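Local coordinates for stringent starvation protein A homolog (Haemophilus influenzae, PDB 3LYK) that probably forms an equimolar complex with the RNA polymerase holoenzyme, but not with the core enzyme, and belongs to the glutathione S-transferase superfamily, at residues 36-39 / 40-43; 84-88 / 89-93; 124-127 / 128-132; 177-180 / 181-185. All coordinates share one frame; numbering follows the deposited sequence. Where two conformers were deposited one is given.

Contact 1. Residues 36-39 / 40-43; sequences EVDL and QALP
Asp38 and Ala41 close a tight turn between them, and two hydrogen bonds span the turn. The backbone bond runs from Ala41 N to Asp38 O over 3.1 Å. A second bond comes from the side chain: Asp38 OD2 accepts Gln40 N at 2.9 Å, met almost head-on to its C-O bond. A chi1 of -176° puts CG beside the carbonyl carbon, on the side of the chain where Gln40 N follows. One aspartate thus takes up two backbone N-H groups of the turn, one through its carbonyl and one through its carboxylate.

Residues 38 to 41 form a type I beta turn in the loop that leaves strand 30-36 of the thioredoxin-like N-terminal domain and leads to helix 44-49, with Pro43 at the N-cap.

Water provides the next link. A single molecule accepts from Asp38 N at 2.7 Å and donates to Ala41 O at 2.8 Å, bridging the two arms just below the turn.

Between the two arms, the apolar contacts are made by Val37 with Leu42 and Pro43. Buried Val37 sets CG2 against Leu42 CD2 at 4.1 Å, while its CB meets Pro43 CD at 4.0 Å, the valine and proline side chains crossing at about a right angle. Val37 also packs on Val55, and its carbonyl accepts the side-chain amide of Asn12.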
loop_
_atom_site.group_PDB
_atom_site.type_symbol
_atom_site.label_atom_id
_atom_site.label_comp_id
_atom_site.label_asym_id
_atom_site.label_seq_id
_atom_site.Cartn_x
_atom_site.Cartn_y
_atom_site.Cartn_z
ATOM N N GLU B 36 1.365 -19.661 15.144
ATOM C CA GLU B 36 1.575 -18.558 16.058
ATOM C C GLU B 36 3.064 -18.243 16.112
ATOM O O GLU B 36 3.883 -19.138 16.091
ATOM C CB GLU B 36 1.047 -18.884 17.478
ATOM C CG GLU B 36 1.162 -17.699 18.414
ATOM C CD GLU B 36 0.178 -16.567 18.072
ATOM O OE1 GLU B 36 -0.800 -16.809 17.323
ATOM O OE2 GLU B 36 0.368 -15.433 18.568
ATOM N N VAL B 37 3.421 -16.973 16.156
ATOM C CA VAL B 37 4.833 -16.631 16.224
ATOM C C VAL B 37 5.037 -15.587 17.302
ATOM O O VAL B 37 4.254 -14.647 17.463
ATOM C CB VAL B 37 5.466 -16.121 14.873
ATOM C CG1 VAL B 37 4.847 -16.750 13.624
ATOM C CG2 VAL B 37 5.491 -14.639 14.786
ATOM N N ASP B 38 6.129 -15.773 18.021
ATOM C CA ASP B 38 6.614 -14.837 19.021
ATOM C C ASP B 38 7.546 -13.879 18.302
ATOM O O ASP B 38 8.499 -14.304 17.652
ATOM C CB ASP B 38 7.374 -15.666 20.059
ATOM C CG ASP B 38 7.877 -14.848 21.234
ATOM O OD1 ASP B 38 7.506 -15.184 22.375
ATOM O OD2 ASP B 38 8.652 -13.905 21.034
ATOM N N LEU B 39 7.273 -12.591 18.410
ATOM C CA LEU B 39 8.069 -11.567 17.715
ATOM C C LEU B 39 9.556 -11.507 18.080
ATOM O O LEU B 39 10.358 -11.098 17.257
ATOM C CB LEU B 39 7.395 -10.179 17.795
ATOM C CG LEU B 39 5.951 -10.273 17.228
ATOM C CD1 LEU B 39 5.051 -9.107 17.648
ATOM C CD2 LEU B 39 5.949 -10.413 15.723
ATOM N N GLN B 40 9.937 -11.940 19.282
ATOM C CA GLN B 40 11.367 -11.940 19.667
ATOM C C GLN B 40 12.081 -13.216 19.259
ATOM O O GLN B 40 13.296 -13.278 19.282
ATOM C CB GLN B 40 11.511 -11.771 21.175
ATOM C CG GLN B 40 10.530 -10.786 21.749
ATOM C CD GLN B 40 10.571 -9.480 21.018
ATOM O OE1 GLN B 40 9.540 -8.834 20.818
ATOM N NE2 GLN B 40 11.766 -9.081 20.590
ATOM N N ALA B 41 11.311 -14.230 18.895
ATOM C CA ALA B 41 11.834 -15.595 18.656
ATOM C C ALA B 41 11.190 -16.240 17.421
ATOM O O ALA B 41 10.464 -17.239 17.515
ATOM C CB ALA B 41 11.657 -16.498 19.902
ATOM N N LEU B 42 11.497 -15.666 16.253
ATOM C CA LEU B 42 10.806 -16.019 15.008
ATOM C C LEU B 42 11.188 -17.413 14.622
ATOM O O LEU B 42 12.317 -17.782 14.822
ATOM C CB LEU B 42 11.220 -15.032 13.878
ATOM C CG LEU B 42 10.862 -13.580 14.194
ATOM C CD1 LEU B 42 11.489 -12.603 13.151
ATOM C CD2 LEU B 42 9.339 -13.412 14.281
ATOM N N PRO B 43 10.251 -18.199 14.072
ATOM C CA PRO B 43 10.649 -19.539 13.651
ATOM C C PRO B 43 11.507 -19.516 12.380
ATOM O O PRO B 43 11.311 -18.616 11.508
ATOM C CB PRO B 43 9.313 -20.264 13.412
ATOM C CG PRO B 43 8.337 -19.160 13.043
ATOM C CD PRO B 43 8.852 -17.877 13.733
HETATM O O HOH W 1 7.725 -17.880 17.368
#

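Contact 2. Residues 84-88 / 89-93; sequences LMQVY and PVSRA
Arg92 reaches back from the first turn of its helix to the backbone of Gln86, making the side-chain hydrogen bond across the contact. Its NH1 donates to Gln86 O over 3.1 Å in a nearly straight bond (171° at the hydrogen), and the carbonyl oxygen lies in the guanidinium plane, at its edge. A bend at chi3 (54°) turns the guanidinium back along the loop. The other nitrogens are engaged elsewhere: NE forms a salt bridge with Glu77 of the second subunit, and NH2 is also hydrogen-bonded beyond the contact. The group is therefore gripped from within its own chain and from across the dimer, which should fix its rotation.

Tyr88, the N-cap residue, supplies the other acceptor. Its carbonyl takes Arg92 N at 3.1 Å, opening the hydrogen-bond ladder that continues with Ala93 N to Pro89 O.

Contacts among the remaining side chains are less specific. Selenomethionine Met85 crosses Arg92 at about a right angle, with CB 3.7 Å from NH1 and CE over one guanidinium face. The Gln86 amide lies beside Ser91, CD to CB 3.6 Å. Tyr88 CB leans on Pro89 CD at 3.7 Å, and the proline CD sits at the edge of the phenol ring.

The loop joins helix 68-78 to helix 89-115, the first helix of the all-helical C-terminal domain. Met85 packs on both of these helices and on helix 152-165, while Val90 and Ala93 meet Tyr74 of the second subunit.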
loop_
_atom_site.group_PDB
_atom_site.type_symbol
_atom_site.label_atom_id
_atom_site.label_comp_id
_atom_site.label_asym_id
_atom_site.label_seq_id
_atom_site.Cartn_x
_atom_site.Cartn_y
_atom_site.Cartn_z
ATOM N N LEU B 84 -15.635 -7.772 -0.471
ATOM C CA LEU B 84 -15.239 -6.837 0.581
ATOM C C LEU B 84 -14.778 -5.483 0.004
ATOM O O LEU B 84 -14.334 -4.585 0.733
ATOM C CB LEU B 84 -14.150 -7.488 1.453
ATOM C CG LEU B 84 -14.567 -8.808 2.134
ATOM C CD1 LEU B 84 -13.428 -9.364 2.998
ATOM C CD2 LEU B 84 -15.792 -8.543 3.038
HETATM N N MSE B 85 -14.866 -5.343 -1.315
HETATM C CA MSE B 85 -14.647 -4.019 -1.991
HETATM C C MSE B 85 -15.744 -3.818 -2.987
HETATM O O MSE B 85 -16.358 -4.779 -3.437
HETATM C CB MSE B 85 -13.350 -4.088 -2.767
HETATM C CG MSE B 85 -12.241 -4.353 -1.848
HETATM SE SE MSE B 85 -11.406 -2.661 -1.437
HETATM C CE MSE B 85 -10.170 -3.306 -2.760
ATOM N N GLN B 86 -15.984 -2.589 -3.381
ATOM C CA GLN B 86 -16.991 -2.411 -4.418
ATOM C C GLN B 86 -16.391 -2.703 -5.743
ATOM O O GLN B 86 -15.224 -3.046 -5.866
ATOM C CB GLN B 86 -17.506 -1.000 -4.404
ATOM C CG GLN B 86 -17.633 -0.527 -3.011
ATOM C CD GLN B 86 -18.694 0.494 -2.874
ATOM O OE1 GLN B 86 -19.585 0.607 -3.714
ATOM N NE2 GLN B 86 -18.617 1.257 -1.812
ATOM N N VAL B 87 -17.225 -2.545 -6.736
ATOM C CA VAL B 87 -16.965 -2.976 -8.093
ATOM C C VAL B 87 -16.312 -1.816 -8.882
ATOM O O VAL B 87 -15.426 -2.024 -9.719
ATOM C CB VAL B 87 -18.363 -3.390 -8.690
ATOM C CG1 VAL B 87 -18.287 -3.799 -10.147
ATOM C CG2 VAL B 87 -18.960 -4.575 -7.825
ATOM N N TYR B 88 -16.740 -0.602 -8.578
ATOM C CA TYR B 88 -16.474 0.554 -9.429
ATOM C C TYR B 88 -15.209 1.330 -9.026
ATOM O O TYR B 88 -14.901 1.445 -7.858
ATOM C CB TYR B 88 -17.741 1.440 -9.495
ATOM C CG TYR B 88 -18.843 0.717 -10.229
ATOM C CD1 TYR B 88 -18.823 0.623 -11.618
ATOM C CD2 TYR B 88 -19.869 0.052 -9.534
ATOM C CE1 TYR B 88 -19.794 -0.099 -12.323
ATOM C CE2 TYR B 88 -20.881 -0.670 -10.229
ATOM C CZ TYR B 88 -20.833 -0.739 -11.625
ATOM O OH TYR B 88 -21.816 -1.420 -12.322
ATOM N N PRO B 89 -14.460 1.854 -10.009
ATOM C CA PRO B 89 -13.125 2.351 -9.621
ATOM C C PRO B 89 -13.097 3.534 -8.669
ATOM O O PRO B 89 -12.163 3.611 -7.898
ATOM C CB PRO B 89 -12.459 2.746 -10.951
ATOM C CG PRO B 89 -13.546 2.632 -12.007
ATOM C CD PRO B 89 -14.662 1.805 -11.472
ATOM N N VAL B 90 -14.065 4.453 -8.727
ATOM C CA VAL B 90 -14.020 5.608 -7.802
ATOM C C VAL B 90 -14.248 5.149 -6.320
ATOM O O VAL B 90 -13.531 5.582 -5.408
ATOM C CB VAL B 90 -15.042 6.719 -8.188
ATOM C CG1 VAL B 90 -15.157 7.801 -7.037
ATOM C CG2 VAL B 90 -14.648 7.404 -9.583
ATOM N N SER B 91 -15.238 4.294 -6.086
ATOM C CA SER B 91 -15.487 3.740 -4.727
ATOM C C SER B 91 -14.290 3.001 -4.216
ATOM O O SER B 91 -13.969 3.093 -3.023
ATOM C CB SER B 91 -16.598 2.692 -4.759
ATOM O OG SER B 91 -17.777 3.317 -5.145
ATOM N N ARG B 92 -13.676 2.204 -5.103
ATOM C CA ARG B 92 -12.485 1.439 -4.709
ATOM C C ARG B 92 -11.349 2.361 -4.282
ATOM O O ARG B 92 -10.668 2.107 -3.271
ATOM C CB ARG B 92 -12.068 0.463 -5.805
ATOM C CG ARG B 92 -13.179 -0.585 -6.080
ATOM C CD ARG B 92 -12.886 -1.384 -7.361
ATOM N NE ARG B 92 -11.568 -2.013 -7.362
ATOM C CZ ARG B 92 -11.309 -3.230 -6.877
ATOM N NH1 ARG B 92 -12.268 -3.935 -6.276
ATOM N NH2 ARG B 92 -10.079 -3.733 -6.968
ATOM N N ALA B 93 -11.174 3.473 -5.023
ATOM C CA ALA B 93 -10.096 4.413 -4.691
ATOM C C ALA B 93 -10.406 5.124 -3.366
ATOM O O ALA B 93 -9.532 5.305 -2.545
ATOM C CB ALA B 93 -9.917 5.471 -5.822
#

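Contact 3. Residues 124-127 / 128-132; sequences ALKQ and LKEEL
The amide of Gln127 and the carboxylate of Glu131 meet nearly perpendicular, their planes 82° apart. NE2 donates to Glu131 OE2 at 3.1 Å; the acceptor lies in the amide plane, while the donor approaches OE2 on its syn side, 23° out of the carboxylate plane. A weak second bond from the same NE2 to OE1 spans 3.3 Å, so NE2 faces both oxygens, closer to OE2. Both side chains run side by side in the same direction. Gln127 gets there with CG anti to the backbone N (chi1 -157°) and a bend at chi2.

Beneath them the helix is regular: Glu131 N donates to Gln127 O at 3.0 Å and Leu128 N to Ala124 O at 2.9 Å, with matching bonds from Lys129 and Glu130 to the carbonyls four residues earlier. The same i to i+4 spacing brings Lys126 and Glu130 together, yet NZ and OE2 stay 4.9 Å apart. Lys129 leads the other way, to the carbonyl of Glu170.

The segments lie on helix 118-134 of the GST-type C-terminal domain. Its apolar side turns inward, with Leu128 against Thr109 and Leu164, and Leu132 against Trp106 and Leu160.

This division makes the helix amphipathic. On its polar side the neutral amide would restrain the carboxylate and probably leave its negative charge in place, and Lys126 at its present distance would offer Glu130 only a general electrostatic attraction.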
loop_
_atom_site.group_PDB
_atom_site.type_symbol
_atom_site.label_atom_id
_atom_site.label_comp_id
_atom_site.label_asym_id
_atom_site.label_seq_id
_atom_site.Cartn_x
_atom_site.Cartn_y
_atom_site.Cartn_z
ATOM N N ALA B 124 -2.465 9.342 24.384
ATOM C CA ALA B 124 -2.887 8.620 23.170
ATOM C C ALA B 124 -4.357 8.191 23.242
ATOM O O ALA B 124 -5.132 8.447 22.310
ATOM C CB ALA B 124 -1.983 7.447 22.925
ATOM N N LEU B 125 -4.761 7.592 24.363
ATOM C CA LEU B 125 -6.162 7.208 24.564
ATOM C C LEU B 125 -7.156 8.362 24.457
ATOM O O LEU B 125 -8.209 8.229 23.810
ATOM C CB LEU B 125 -6.364 6.475 25.887
ATOM C CG LEU B 125 -5.676 5.115 26.057
ATOM C CD1 LEU B 125 -5.910 4.554 27.462
ATOM C CD2 LEU B 125 -6.144 4.111 24.986
ATOM N N LYS B 126 -6.835 9.497 25.072
ATOM C CA LYS B 126 -7.732 10.646 24.988
ATOM C C LYS B 126 -7.827 11.162 23.558
ATOM O O LYS B 126 -8.917 11.512 23.086
ATOM C CB LYS B 126 -7.294 11.779 25.925
ATOM C CG LYS B 126 -8.364 12.892 26.078
ATOM C CD LYS B 126 -8.327 13.522 27.481
ATOM C CE LYS B 126 -7.100 14.441 27.663
ATOM N NZ LYS B 126 -7.435 15.806 27.183
ATOM N N GLN B 127 -6.689 11.203 22.872
ATOM C CA GLN B 127 -6.662 11.649 21.492
ATOM C C GLN B 127 -7.503 10.737 20.571
ATOM O O GLN B 127 -8.305 11.230 19.775
ATOM C CB GLN B 127 -5.215 11.773 20.990
ATOM C CG GLN B 127 -5.071 12.746 19.787
ATOM C CD GLN B 127 -3.925 12.366 18.826
ATOM O OE1 GLN B 127 -2.802 12.109 19.250
ATOM N NE2 GLN B 127 -4.218 12.336 17.528
ATOM N N LEU B 128 -7.325 9.418 20.685
ATOM C CA LEU B 128 -8.112 8.465 19.860
ATOM C C LEU B 128 -9.594 8.548 20.151
ATOM O O LEU B 128 -10.423 8.550 19.244
ATOM C CB LEU B 128 -7.627 7.029 20.053
ATOM C CG LEU B 128 -6.449 6.653 19.162
ATOM C CD1 LEU B 128 -5.914 5.302 19.555
ATOM C CD2 LEU B 128 -6.831 6.685 17.670
ATOM N N LYS B 129 -9.907 8.636 21.441
ATOM C CA LYS B 129 -11.268 8.845 21.916
ATOM C C LYS B 129 -11.924 10.103 21.318
ATOM O O LYS B 129 -13.031 10.027 20.764
ATOM C CB LYS B 129 -11.282 8.886 23.449
ATOM C CG LYS B 129 -12.654 8.746 24.064
ATOM C CD LYS B 129 -12.566 8.509 25.546
ATOM C CE LYS B 129 -13.918 8.099 26.049
ATOM N NZ LYS B 129 -13.808 7.689 27.469
ATOM N N GLU B 130 -11.243 11.246 21.404
ATOM C CA GLU B 130 -11.788 12.479 20.822
ATOM C C GLU B 130 -12.030 12.314 19.313
ATOM O O GLU B 130 -13.130 12.594 18.814
ATOM C CB GLU B 130 -10.861 13.665 21.054
ATOM C CG GLU B 130 -10.833 14.216 22.473
ATOM C CD GLU B 130 -9.814 15.361 22.638
ATOM O OE1 GLU B 130 -10.241 16.500 22.961
ATOM O OE2 GLU B 130 -8.590 15.123 22.430
ATOM N N GLU B 131 -11.007 11.834 18.601
ATOM C CA GLU B 131 -11.099 11.646 17.150
ATOM C C GLU B 131 -12.226 10.726 16.696
ATOM O O GLU B 131 -12.961 11.052 15.764
ATOM C CB GLU B 131 -9.765 11.184 16.587
ATOM C CG GLU B 131 -8.953 12.343 16.036
ATOM C CD GLU B 131 -7.457 12.147 16.171
ATOM O OE1 GLU B 131 -6.998 11.012 16.485
ATOM O OE2 GLU B 131 -6.734 13.144 15.961
ATOM N N LEU B 132 -12.370 9.578 17.354
ATOM C CA LEU B 132 -13.459 8.678 17.021
ATOM C C LEU B 132 -14.844 9.289 17.313
ATOM O O LEU B 132 -15.764 9.183 16.495
ATOM C CB LEU B 132 -13.260 7.314 17.689
ATOM C CG LEU B 132 -12.201 6.473 16.949
ATOM C CD1 LEU B 132 -11.523 5.513 17.870
ATOM C CD2 LEU B 132 -12.802 5.745 15.744
#

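Contact 4. Residues 177-180 / 181-185; sequences KAIK and AYMER
Ile179 and selenomethionine Met183 stand one helical turn apart, with CG2 and SE 4.5 Å from each other. The selenium chain starts beside its backbone N, with CG anti to the carbonyl carbon (chi1 -79°), and passes close over the preceding turn, CG lying 3.5 Å from Ile179 O. Tyr182 takes another course: its CG is anti to the backbone N (chi1 177°), and the ring leads away from residues 177-180. The phenol instead reaches the core, where OH is hydrogen-bonded to Asp154 and the ring meets that of Phe139 with the planes at about 40°.

Arg185 folds back along the helix, so that Ala181 O lies 3.9 Å above the guanidinium plane, over its centre. At the guanidinium edge, in its plane, a water accepts from NH1 at 3.0 Å and donates to Ala178 O at 2.7 Å. That carbonyl also receives Tyr182 N at 3.0 Å, so Ala178 O accepts two hydrogen bonds, and NH1 has a second acceptor in Pro143 O.

Backbone bonds from Ala181, Met183 and Glu184 to Lys177, Ile179 and Lys180 complete the turns of helix 176-187. This helix packs against helix 152-165 in the C-terminal domain, where Tyr182 and Met183 both touch Leu161.

Inward, then, the helix offers apolar side chains and one phenol whose hydroxyl is paired with a carboxylate. Arg185, through the water, links Ala178 O to the loop carbonyl of Pro143, and the positive guanidinium would probably be stabilised by the carbonyl oxygens around it.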
loop_
_atom_site.group_PDB
_atom_site.type_symbol
_atom_site.label_atom_id
_atom_site.label_comp_id
_atom_site.label_asym_id
_atom_site.label_seq_id
_atom_site.Cartn_x
_atom_site.Cartn_y
_atom_site.Cartn_z
ATOM N N LYS B 177 -23.517 7.014 20.813
ATOM C CA LYS B 177 -24.548 6.055 20.382
ATOM C C LYS B 177 -24.243 5.371 19.034
ATOM O O LYS B 177 -24.408 4.148 18.889
ATOM C CB LYS B 177 -25.940 6.703 20.332
ATOM C CG LYS B 177 -26.800 6.389 21.553
ATOM C CD LYS B 177 -27.742 7.557 21.873
ATOM C CE LYS B 177 -27.599 8.004 23.339
ATOM N NZ LYS B 177 -28.570 9.092 23.678
ATOM N N ALA B 178 -23.835 6.172 18.050
ATOM C CA ALA B 178 -23.428 5.658 16.741
ATOM C C ALA B 178 -22.185 4.734 16.820
ATOM O O ALA B 178 -22.154 3.705 16.169
ATOM C CB ALA B 178 -23.207 6.812 15.754
ATOM N N ILE B 179 -21.192 5.087 17.631
ATOM C CA ILE B 179 -19.985 4.252 17.792
ATOM C C ILE B 179 -20.288 2.877 18.458
ATOM O O ILE B 179 -19.804 1.830 17.998
ATOM C CB ILE B 179 -18.854 4.970 18.566
ATOM C CG1 ILE B 179 -18.558 6.359 18.008
ATOM C CG2 ILE B 179 -17.568 4.173 18.484
ATOM C CD1 ILE B 179 -18.014 6.377 16.525
ATOM N N LYS B 180 -21.115 2.888 19.503
ATOM C CA LYS B 180 -21.548 1.641 20.156
ATOM C C LYS B 180 -22.358 0.790 19.223
ATOM O O LYS B 180 -22.204 -0.426 19.207
ATOM C CB LYS B 180 -22.391 1.947 21.405
ATOM C CG LYS B 180 -21.588 2.476 22.571
ATOM C CD LYS B 180 -22.539 3.140 23.586
ATOM C CE LYS B 180 -21.873 3.367 24.933
ATOM N NZ LYS B 180 -22.800 4.152 25.809
ATOM N N ALA B 181 -23.242 1.422 18.455
ATOM C CA ALA B 181 -24.023 0.681 17.462
ATOM C C ALA B 181 -23.083 0.017 16.406
ATOM O O ALA B 181 -23.256 -1.156 16.058
ATOM C CB ALA B 181 -25.116 1.595 16.799
ATOM N N TYR B 182 -22.086 0.751 15.919
ATOM C CA TYR B 182 -21.139 0.185 14.931
ATOM C C TYR B 182 -20.371 -1.007 15.522
ATOM O O TYR B 182 -20.221 -2.048 14.887
ATOM C CB TYR B 182 -20.152 1.285 14.464
ATOM C CG TYR B 182 -19.095 0.794 13.509
ATOM C CD1 TYR B 182 -19.426 0.490 12.175
ATOM C CD2 TYR B 182 -17.768 0.599 13.947
ATOM C CE1 TYR B 182 -18.437 0.031 11.280
ATOM C CE2 TYR B 182 -16.771 0.152 13.068
ATOM C CZ TYR B 182 -17.111 -0.130 11.736
ATOM O OH TYR B 182 -16.136 -0.592 10.896
HETATM N N MSE B 183 -19.897 -0.843 16.751
HETATM C CA MSE B 183 -19.205 -1.912 17.437
HETATM C C MSE B 183 -19.988 -3.184 17.505
HETATM O O MSE B 183 -19.439 -4.244 17.202
HETATM C CB MSE B 183 -18.744 -1.469 18.825
HETATM C CG MSE B 183 -17.477 -0.626 18.721
HETATM SE SE MSE B 183 -16.938 0.200 20.423
HETATM C CE MSE B 183 -15.921 -1.195 21.204
ATOM N N GLU B 184 -21.270 -3.100 17.885
ATOM C CA GLU B 184 -22.091 -4.299 17.920
ATOM C C GLU B 184 -22.201 -4.903 16.512
ATOM O O GLU B 184 -22.147 -6.111 16.321
ATOM C CB GLU B 184 -23.482 -3.983 18.496
ATOM C CG GLU B 184 -24.386 -5.220 18.674
ATOM C CD GLU B 184 -25.158 -5.647 17.397
ATOM O OE1 GLU B 184 -25.367 -4.816 16.467
ATOM O OE2 GLU B 184 -25.562 -6.836 17.338
ATOM N N ARG B 185 -22.364 -4.042 15.519
ATOM C CA ARG B 185 -22.573 -4.499 14.137
ATOM C C ARG B 185 -21.360 -5.289 13.651
ATOM O O ARG B 185 -21.495 -6.345 13.030
ATOM C CB ARG B 185 -22.781 -3.265 13.275
ATOM C CG ARG B 185 -23.327 -3.498 11.925
ATOM C CD ARG B 185 -23.640 -2.080 11.348
ATOM N NE ARG B 185 -24.741 -1.464 12.067
ATOM C CZ ARG B 185 -24.760 -0.229 12.559
ATOM N NH1 ARG B 185 -23.759 0.626 12.389
ATOM N NH2 ARG B 185 -25.834 0.160 13.210
HETATM O O HOH W 2 -23.576 3.260 13.893
#

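In the fold
Contact 1 lies in the thioredoxin-like N-terminal domain, whereas contacts 3 and 4 belong to the helical C-terminal domain and contact 2 marks the passage into it. Contacts 1 and 2 sit on opposite sides of the chain's centre, about 36 Å apart between centres, and contact 1 is about 34 Å from contact 4, again between centres. Only contacts 3 and 4 touch: Leu132 O meets Ile179 CD1 at 3.6 Å, and both helices also pack on helix 152-165 through Leu161. Contact 2 comes within about 11 Å of contact 4 at the nearest atoms. Of the four, contact 2 alone reaches the second subunit, which places it at the dimer interface.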